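Protein disulfide-isomerase A4 (Rattus norvegicus, PDB 3EC3) catalyses the rearrangement of disulfide bonds in proteins in the endoplasmic reticulum, this chain being its two non-catalytic, thioredoxin-like domains. Local coordinates at residues A[198-209]-A[222-233]. The protein carries 1 engineered substitution. Numbering follows the deposited sequence.
Sequences AILDESGKKFAM and FVMAFKKGKLKP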
ATOM      1  N   ALA A 198      15.139  -7.084   5.241  1.00 36.83           N
ATOM      2  CA  ALA A 198      15.496  -8.008   4.171  1.00 36.75           C
ATOM      3  C   ALA A 198      15.048  -7.488   2.797  1.00 36.75           C
ATOM      4  O   ALA A 198      14.176  -6.604   2.688  1.00 37.29           O
ATOM      5  CB  ALA A 198      14.929  -9.417   4.464  1.00 36.74           C
ATOM      6  N   ILE A 199      15.652  -8.035   1.750  1.00 36.50           N
ATOM      7  CA  ILE A 199      15.186  -7.814   0.404  1.00 36.18           C
ATOM      8  C   ILE A 199      14.832  -9.142  -0.252  1.00 36.79           C
ATOM      9  O   ILE A 199      15.633 -10.070  -0.244  1.00 35.03           O
ATOM     10  CB  ILE A 199      16.249  -7.067  -0.450  1.00 36.38           C
ATOM     11  CG1 ILE A 199      16.563  -5.709   0.194  1.00 37.56           C
ATOM     12  CG2 ILE A 199      15.757  -6.956  -1.935  1.00 36.38           C
ATOM     13  CD1 ILE A 199      17.529  -4.837  -0.520  1.00 38.21           C
ATOM     14  N   LEU A 200      13.637  -9.222  -0.830  1.00 37.25           N
ATOM     15  CA  LEU A 200      13.279 -10.353  -1.693  1.00 38.76           C
ATOM     16  C   LEU A 200      13.449  -9.943  -3.174  1.00 38.62           C
ATOM     17  O   LEU A 200      12.848  -8.954  -3.612  1.00 38.26           O
ATOM     18  CB  LEU A 200      11.829 -10.802  -1.431  1.00 38.90           C
ATOM     19  CG  LEU A 200      11.212 -10.837  -0.020  1.00 40.06           C
ATOM     20  CD1 LEU A 200       9.941 -11.685   0.000  1.00 38.58           C
ATOM     21  CD2 LEU A 200      12.205 -11.334   1.028  1.00 43.11           C
ATOM     22  N   ASP A 201      14.253 -10.686  -3.947  1.00 39.15           N
ATOM     23  CA  ASP A 201      14.440 -10.328  -5.363  1.00 39.42           C
ATOM     24  C   ASP A 201      13.562 -11.099  -6.342  1.00 39.90           C
ATOM     25  O   ASP A 201      12.843 -12.042  -5.965  1.00 40.17           O
ATOM     26  CB  ASP A 201      15.918 -10.328  -5.802  1.00 39.49           C
ATOM     27  CG  ASP A 201      16.451 -11.719  -6.095  1.00 40.51           C
ATOM     28  OD1 ASP A 201      15.681 -12.704  -5.972  1.00 42.25           O
ATOM     29  OD2 ASP A 201      17.647 -11.834  -6.452  1.00 39.21           O
ATOM     30  N   GLU A 202      13.671 -10.707  -7.611  1.00 40.33           N
ATOM     31  CA  GLU A 202      12.820 -11.177  -8.684  1.00 40.70           C
ATOM     32  C   GLU A 202      13.069 -12.647  -8.992  1.00 40.97           C
ATOM     33  O   GLU A 202      12.230 -13.294  -9.613  1.00 41.10           O
ATOM     34  CB  GLU A 202      13.117 -10.356  -9.925  1.00 41.35           C
ATOM     35  CG  GLU A 202      11.923  -9.632 -10.498  1.00 43.81           C
ATOM     36  CD  GLU A 202      12.270  -8.221 -10.961  1.00 45.17           C
ATOM     37  OE1 GLU A 202      13.365  -7.717 -10.626  1.00 44.99           O
ATOM     38  OE2 GLU A 202      11.434  -7.614 -11.660  1.00 47.44           O
ATOM     39  N   SER A 203      14.218 -13.172  -8.560  1.00 40.85           N
ATOM     40  CA  SER A 203      14.611 -14.559  -8.879  1.00 40.82           C
ATOM     41  C   SER A 203      14.200 -15.578  -7.822  1.00 40.80           C
ATOM     42  O   SER A 203      14.237 -16.788  -8.059  1.00 40.65           O
ATOM     43  CB  SER A 203      16.124 -14.665  -9.132  1.00 40.79           C
ATOM     44  OG  SER A 203      16.559 -13.701 -10.065  1.00 39.73           O
ATOM     45  N   GLY A 204      13.833 -15.090  -6.648  1.00 40.65           N
ATOM     46  CA  GLY A 204      13.430 -15.968  -5.555  1.00 40.84           C
ATOM     47  C   GLY A 204      14.461 -16.029  -4.449  1.00 40.50           C
ATOM     48  O   GLY A 204      14.299 -16.786  -3.493  1.00 41.18           O
ATOM     49  N   LYS A 205      15.521 -15.237  -4.585  1.00 39.70           N
ATOM     50  CA  LYS A 205      16.570 -15.163  -3.579  1.00 38.97           C
ATOM     51  C   LYS A 205      16.203 -14.101  -2.529  1.00 38.84           C
ATOM     52  O   LYS A 205      15.409 -13.203  -2.806  1.00 37.31           O
ATOM     53  CB  LYS A 205      17.903 -14.846  -4.244  1.00 39.64           C
ATOM     54  CG  LYS A 205      18.197 -15.775  -5.445  1.00 38.92           C
ATOM     55  CD  LYS A 205      19.676 -15.993  -5.709  1.00 41.86           C
ATOM     56  CE  LYS A 205      19.854 -17.029  -6.825  1.00 41.02           C
ATOM     57  NZ  LYS A 205      21.200 -17.695  -6.859  1.00 45.10           N
ATOM     58  N   LYS A 206      16.787 -14.227  -1.338  1.00 38.65           N
ATOM     59  CA  LYS A 206      16.524 -13.321  -0.224  1.00 39.64           C
ATOM     60  C   LYS A 206      17.844 -12.833   0.360  1.00 39.14           C
ATOM     61  O   LYS A 206      18.830 -13.579   0.378  1.00 38.44           O
ATOM     62  CB  LYS A 206      15.694 -14.037   0.843  1.00 40.62           C
ATOM     63  CG  LYS A 206      14.268 -14.372   0.382  1.00 41.68           C
ATOM     64  CD  LYS A 206      13.812 -15.752   0.917  1.00 45.63           C
ATOM     65  CE  LYS A 206      12.496 -16.221   0.252  1.00 44.54           C
ATOM     66  NZ  LYS A 206      11.331 -15.272   0.433  1.00 47.14           N
ATOM     67  N   PHE A 207      17.874 -11.577   0.805  1.00 37.99           N
ATOM     68  CA  PHE A 207      19.095 -10.989   1.354  1.00 38.17           C
ATOM     69  C   PHE A 207      18.789 -10.386   2.718  1.00 39.15           C
ATOM     70  O   PHE A 207      17.860  -9.591   2.842  1.00 38.16           O
ATOM     71  CB  PHE A 207      19.654  -9.930   0.394  1.00 38.16           C
ATOM     72  CG  PHE A 207      19.818 -10.425  -1.021  1.00 38.03           C
ATOM     73  CD1 PHE A 207      18.759 -10.357  -1.932  1.00 37.32           C
ATOM     74  CD2 PHE A 207      21.026 -10.992  -1.438  1.00 39.05           C
ATOM     75  CE1 PHE A 207      18.904 -10.828  -3.233  1.00 37.21           C
ATOM     76  CE2 PHE A 207      21.186 -11.471  -2.747  1.00 39.62           C
ATOM     77  CZ  PHE A 207      20.127 -11.390  -3.643  1.00 39.34           C
ATOM     78  N   ALA A 208      19.550 -10.759   3.745  1.00 39.01           N
ATOM     79  CA  ALA A 208      19.267 -10.235   5.081  1.00 39.88           C
ATOM     80  C   ALA A 208      20.238  -9.119   5.434  1.00 40.78           C
ATOM     81  O   ALA A 208      21.442  -9.246   5.173  1.00 40.17           O
ATOM     82  CB  ALA A 208      19.334 -11.347   6.124  1.00 39.85           C
HETATM   83  N   MSE A 209      19.722  -8.038   6.022  1.00 41.21           N
HETATM   84  CA  MSE A 209      20.570  -6.925   6.457  1.00 43.42           C
HETATM   85  C   MSE A 209      21.340  -7.269   7.714  1.00 43.86           C
HETATM   86  O   MSE A 209      20.755  -7.688   8.708  1.00 42.98           O
HETATM   87  CB  MSE A 209      19.776  -5.630   6.698  1.00 43.50           C
HETATM   88  CG  MSE A 209      20.668  -4.430   7.062  1.00 43.60           C
HETATM   89 SE   MSE A 209      19.674  -2.803   7.391  0.70 47.54          SE
HETATM   90  CE  MSE A 209      19.959  -2.555   9.203  1.00 42.06           C
ATOM     91  N   PHE A 222      22.062  -0.735   2.678  1.00 35.04           N
ATOM     92  CA  PHE A 222      21.630  -2.103   2.388  1.00 35.34           C
ATOM     93  C   PHE A 222      20.947  -2.213   1.016  1.00 35.11           C
ATOM     94  O   PHE A 222      21.300  -3.083   0.207  1.00 33.52           O
ATOM     95  CB  PHE A 222      20.708  -2.562   3.534  1.00 36.34           C
ATOM     96  CG  PHE A 222      20.064  -3.917   3.346  1.00 37.39           C
ATOM     97  CD1 PHE A 222      18.666  -4.038   3.433  1.00 38.25           C
ATOM     98  CD2 PHE A 222      20.829  -5.068   3.162  1.00 38.38           C
ATOM     99  CE1 PHE A 222      18.036  -5.278   3.301  1.00 38.51           C
ATOM    100  CE2 PHE A 222      20.217  -6.318   3.022  1.00 38.78           C
ATOM    101  CZ  PHE A 222      18.817  -6.427   3.090  1.00 38.96           C
ATOM    102  N   VAL A 223      19.979  -1.325   0.761  1.00 34.92           N
ATOM    103  CA  VAL A 223      19.314  -1.227  -0.553  1.00 35.21           C
ATOM    104  C   VAL A 223      20.303  -0.845  -1.688  1.00 35.82           C
ATOM    105  O   VAL A 223      20.241  -1.411  -2.793  1.00 35.82           O
ATOM    106  CB  VAL A 223      18.104  -0.242  -0.494  1.00 35.30           C
ATOM    107  CG1 VAL A 223      17.514   0.019  -1.877  1.00 36.57           C
ATOM    108  CG2 VAL A 223      17.019  -0.779   0.503  1.00 33.62           C
HETATM  109  N   MSE A 224      21.186   0.112  -1.426  1.00 35.87           N
HETATM  110  CA  MSE A 224      22.202   0.506  -2.402  1.00 37.14           C
HETATM  111  C   MSE A 224      23.123  -0.680  -2.719  1.00 36.57           C
HETATM  112  O   MSE A 224      23.436  -0.947  -3.897  1.00 36.98           O
HETATM  113  CB  MSE A 224      23.027   1.705  -1.912  1.00 38.53           C
HETATM  114  CG  MSE A 224      22.476   3.068  -2.328  1.00 41.93           C
HETATM  115 SE   MSE A 224      22.439   3.248  -4.301  0.70 52.09          SE
HETATM  116  CE  MSE A 224      21.660   5.059  -4.525  1.00 45.51           C
ATOM    117  N   ALA A 225      23.532  -1.404  -1.679  1.00 35.02           N
ATOM    118  CA  ALA A 225      24.448  -2.544  -1.871  1.00 35.02           C
ATOM    119  C   ALA A 225      23.741  -3.631  -2.688  1.00 34.73           C
ATOM    120  O   ALA A 225      24.355  -4.260  -3.582  1.00 35.64           O
ATOM    121  CB  ALA A 225      24.948  -3.074  -0.546  1.00 34.09           C
ATOM    122  N   PHE A 226      22.445  -3.802  -2.415  1.00 33.50           N
ATOM    123  CA  PHE A 226      21.590  -4.689  -3.199  1.00 32.74           C
ATOM    124  C   PHE A 226      21.564  -4.296  -4.676  1.00 31.80           C
ATOM    125  O   PHE A 226      21.764  -5.139  -5.542  1.00 31.75           O
ATOM    126  CB  PHE A 226      20.151  -4.719  -2.674  1.00 32.54           C
ATOM    127  CG  PHE A 226      19.175  -5.395  -3.636  1.00 32.70           C
ATOM    128  CD1 PHE A 226      18.333  -4.637  -4.452  1.00 31.51           C
ATOM    129  CD2 PHE A 226      19.132  -6.788  -3.737  1.00 35.14           C
ATOM    130  CE1 PHE A 226      17.451  -5.257  -5.329  1.00 32.90           C
ATOM    131  CE2 PHE A 226      18.263  -7.427  -4.629  1.00 36.14           C
ATOM    132  CZ  PHE A 226      17.421  -6.671  -5.423  1.00 34.29           C
ATOM    133  N   LYS A 227      21.305  -3.015  -4.934  1.00 31.17           N
ATOM    134  CA  LYS A 227      21.181  -2.451  -6.276  1.00 30.95           C
ATOM    135  C   LYS A 227      22.439  -2.696  -7.075  1.00 31.18           C
ATOM    136  O   LYS A 227      22.392  -3.030  -8.276  1.00 30.38           O
ATOM    137  CB  LYS A 227      20.982  -0.942  -6.165  1.00 30.44           C
ATOM    138  CG  LYS A 227      20.839  -0.201  -7.492  1.00 31.22           C
ATOM    139  CD  LYS A 227      20.629   1.275  -7.182  1.00 33.57           C
ATOM    140  CE  LYS A 227      19.384   1.868  -7.824  1.00 36.80           C
ATOM    141  NZ  LYS A 227      18.278   0.922  -8.207  1.00 33.80           N
ATOM    142  N   LYS A 228      23.561  -2.498  -6.390  1.00 32.63           N
ATOM    143  CA  LYS A 228      24.896  -2.589  -6.978  1.00 32.56           C
ATOM    144  C   LYS A 228      25.408  -4.024  -7.066  1.00 33.66           C
ATOM    145  O   LYS A 228      26.529  -4.254  -7.534  1.00 32.38           O
ATOM    146  CB  LYS A 228      25.860  -1.726  -6.167  1.00 32.68           C
ATOM    147  CG  LYS A 228      25.761  -0.238  -6.455  1.00 33.83           C
ATOM    148  CD  LYS A 228      26.848   0.528  -5.696  1.00 39.80           C
ATOM    149  CE  LYS A 228      26.292   1.808  -5.065  1.00 42.64           C
ATOM    150  NZ  LYS A 228      26.889   2.088  -3.705  1.00 45.93           N
ATOM    151  N   GLY A 229      24.584  -4.978  -6.628  1.00 34.42           N
ATOM    152  CA  GLY A 229      24.929  -6.397  -6.672  1.00 35.55           C
ATOM    153  C   GLY A 229      26.026  -6.796  -5.703  1.00 36.25           C
ATOM    154  O   GLY A 229      26.801  -7.697  -6.000  1.00 36.36           O
ATOM    155  N   LYS A 230      26.095  -6.136  -4.546  1.00 37.07           N
ATOM    156  CA  LYS A 230      27.197  -6.344  -3.594  1.00 38.15           C
ATOM    157  C   LYS A 230      26.838  -7.268  -2.427  1.00 38.67           C
ATOM    158  O   LYS A 230      27.671  -7.507  -1.542  1.00 38.84           O
ATOM    159  CB  LYS A 230      27.714  -5.001  -3.076  1.00 37.90           C
ATOM    160  CG  LYS A 230      28.593  -4.267  -4.061  1.00 41.26           C
ATOM    161  CD  LYS A 230      28.595  -2.760  -3.826  1.00 44.81           C
ATOM    162  CE  LYS A 230      29.208  -2.364  -2.481  1.00 45.99           C
ATOM    163  NZ  LYS A 230      29.768  -0.977  -2.546  1.00 46.35           N
ATOM    164  N   LEU A 231      25.608  -7.793  -2.442  1.00 38.91           N
ATOM    165  CA  LEU A 231      25.097  -8.690  -1.392  1.00 39.06           C
ATOM    166  C   LEU A 231      25.045 -10.154  -1.840  1.00 39.43           C
ATOM    167  O   LEU A 231      24.942 -10.439  -3.034  1.00 39.32           O
ATOM    168  CB  LEU A 231      23.689  -8.266  -0.963  1.00 38.94           C
ATOM    169  CG  LEU A 231      23.463  -6.851  -0.427  1.00 38.52           C
ATOM    170  CD1 LEU A 231      21.979  -6.702  -0.029  1.00 37.34           C
ATOM    171  CD2 LEU A 231      24.402  -6.526   0.753  1.00 39.47           C
ATOM    172  N   LYS A 232      25.091 -11.067  -0.869  1.00 39.43           N
ATOM    173  CA  LYS A 232      24.994 -12.507  -1.128  1.00 39.59           C
ATOM    174  C   LYS A 232      23.725 -13.035  -0.460  1.00 39.45           C
ATOM    175  O   LYS A 232      23.404 -12.621   0.674  1.00 39.21           O
ATOM    176  CB  LYS A 232      26.225 -13.247  -0.581  1.00 39.69           C
ATOM    177  CG  LYS A 232      27.480 -13.115  -1.444  1.00 41.50           C
ATOM    178  CD  LYS A 232      27.129 -13.172  -2.942  1.00 43.69           C
ATOM    179  CE  LYS A 232      28.339 -12.922  -3.819  1.00 43.66           C
ATOM    180  NZ  LYS A 232      29.329 -14.000  -3.602  1.00 45.25           N
ATOM    181  N   PRO A 233      23.015 -13.969  -1.138  1.00 39.57           N
ATOM    182  CA  PRO A 233      21.718 -14.424  -0.623  1.00 39.30           C
ATOM    183  C   PRO A 233      21.778 -15.445   0.500  1.00 39.91           C
ATOM    184  O   PRO A 233      22.775 -16.201   0.643  1.00 38.65           O
ATOM    185  CB  PRO A 233      21.049 -15.053  -1.852  1.00 39.45           C
ATOM    186  CG  PRO A 233      22.177 -15.497  -2.727  1.00 39.38           C
ATOM    187  CD  PRO A 233      23.388 -14.646  -2.410  1.00 39.45           C
TER
HETATM  188  O   HOH W   1      21.878 -12.217   2.936  1.00 44.49           O
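Phe222 of helix 216-227 lies sandwiched between Ile199 of strand 196-200 and Met209, which follows Ala208, in the second thioredoxin-like domain. Met209 CB stands 3.5 Å from the centroid of the Phe222 ring and only 2° off its normal, a CH-pi contact with CB almost on the line through the ring centre, while the selenium of this selenomethionine sits obliquely to the same ring. On the opposite face, Ile199 CD1 is displaced toward the rim. The ring edge reaches the hairpin backbone, with Phe222 CZ 3.3 Å from Phe207 O.

Ile199 serves two rings because its branches diverge: CG2, anti to the backbone N, comes over the centre of the Phe226 ring (3.8 Å to the centroid), whereas CG1 (chi1 -60°) runs past Phe222 and brings CD1 to 3.4 Å from Phe226 CB. Phe226 in turn presents its edge to the face of Phe207 in an offset edge-to-face pair, centroids 5.6 Å apart and planes at 63°.

Beyond the Schellman motif at Gly229, the chain returns along strand 206-208: Leu231 CB and Pro233 CB pack on Phe207, and one water accepts from Ala208 N and donates to Lys232 O. With an alanine at Phe222, Met209 CB and Ile199 CD1 would probably lose the ring faces they rest on, and a gap would open between hairpin and helix.

The direct side-chain contacts of this helix with the face of the sheet, on its last two strands, are thus apolar, resting on ring faces and edges, while the bridging water supplies a polar link to the tail.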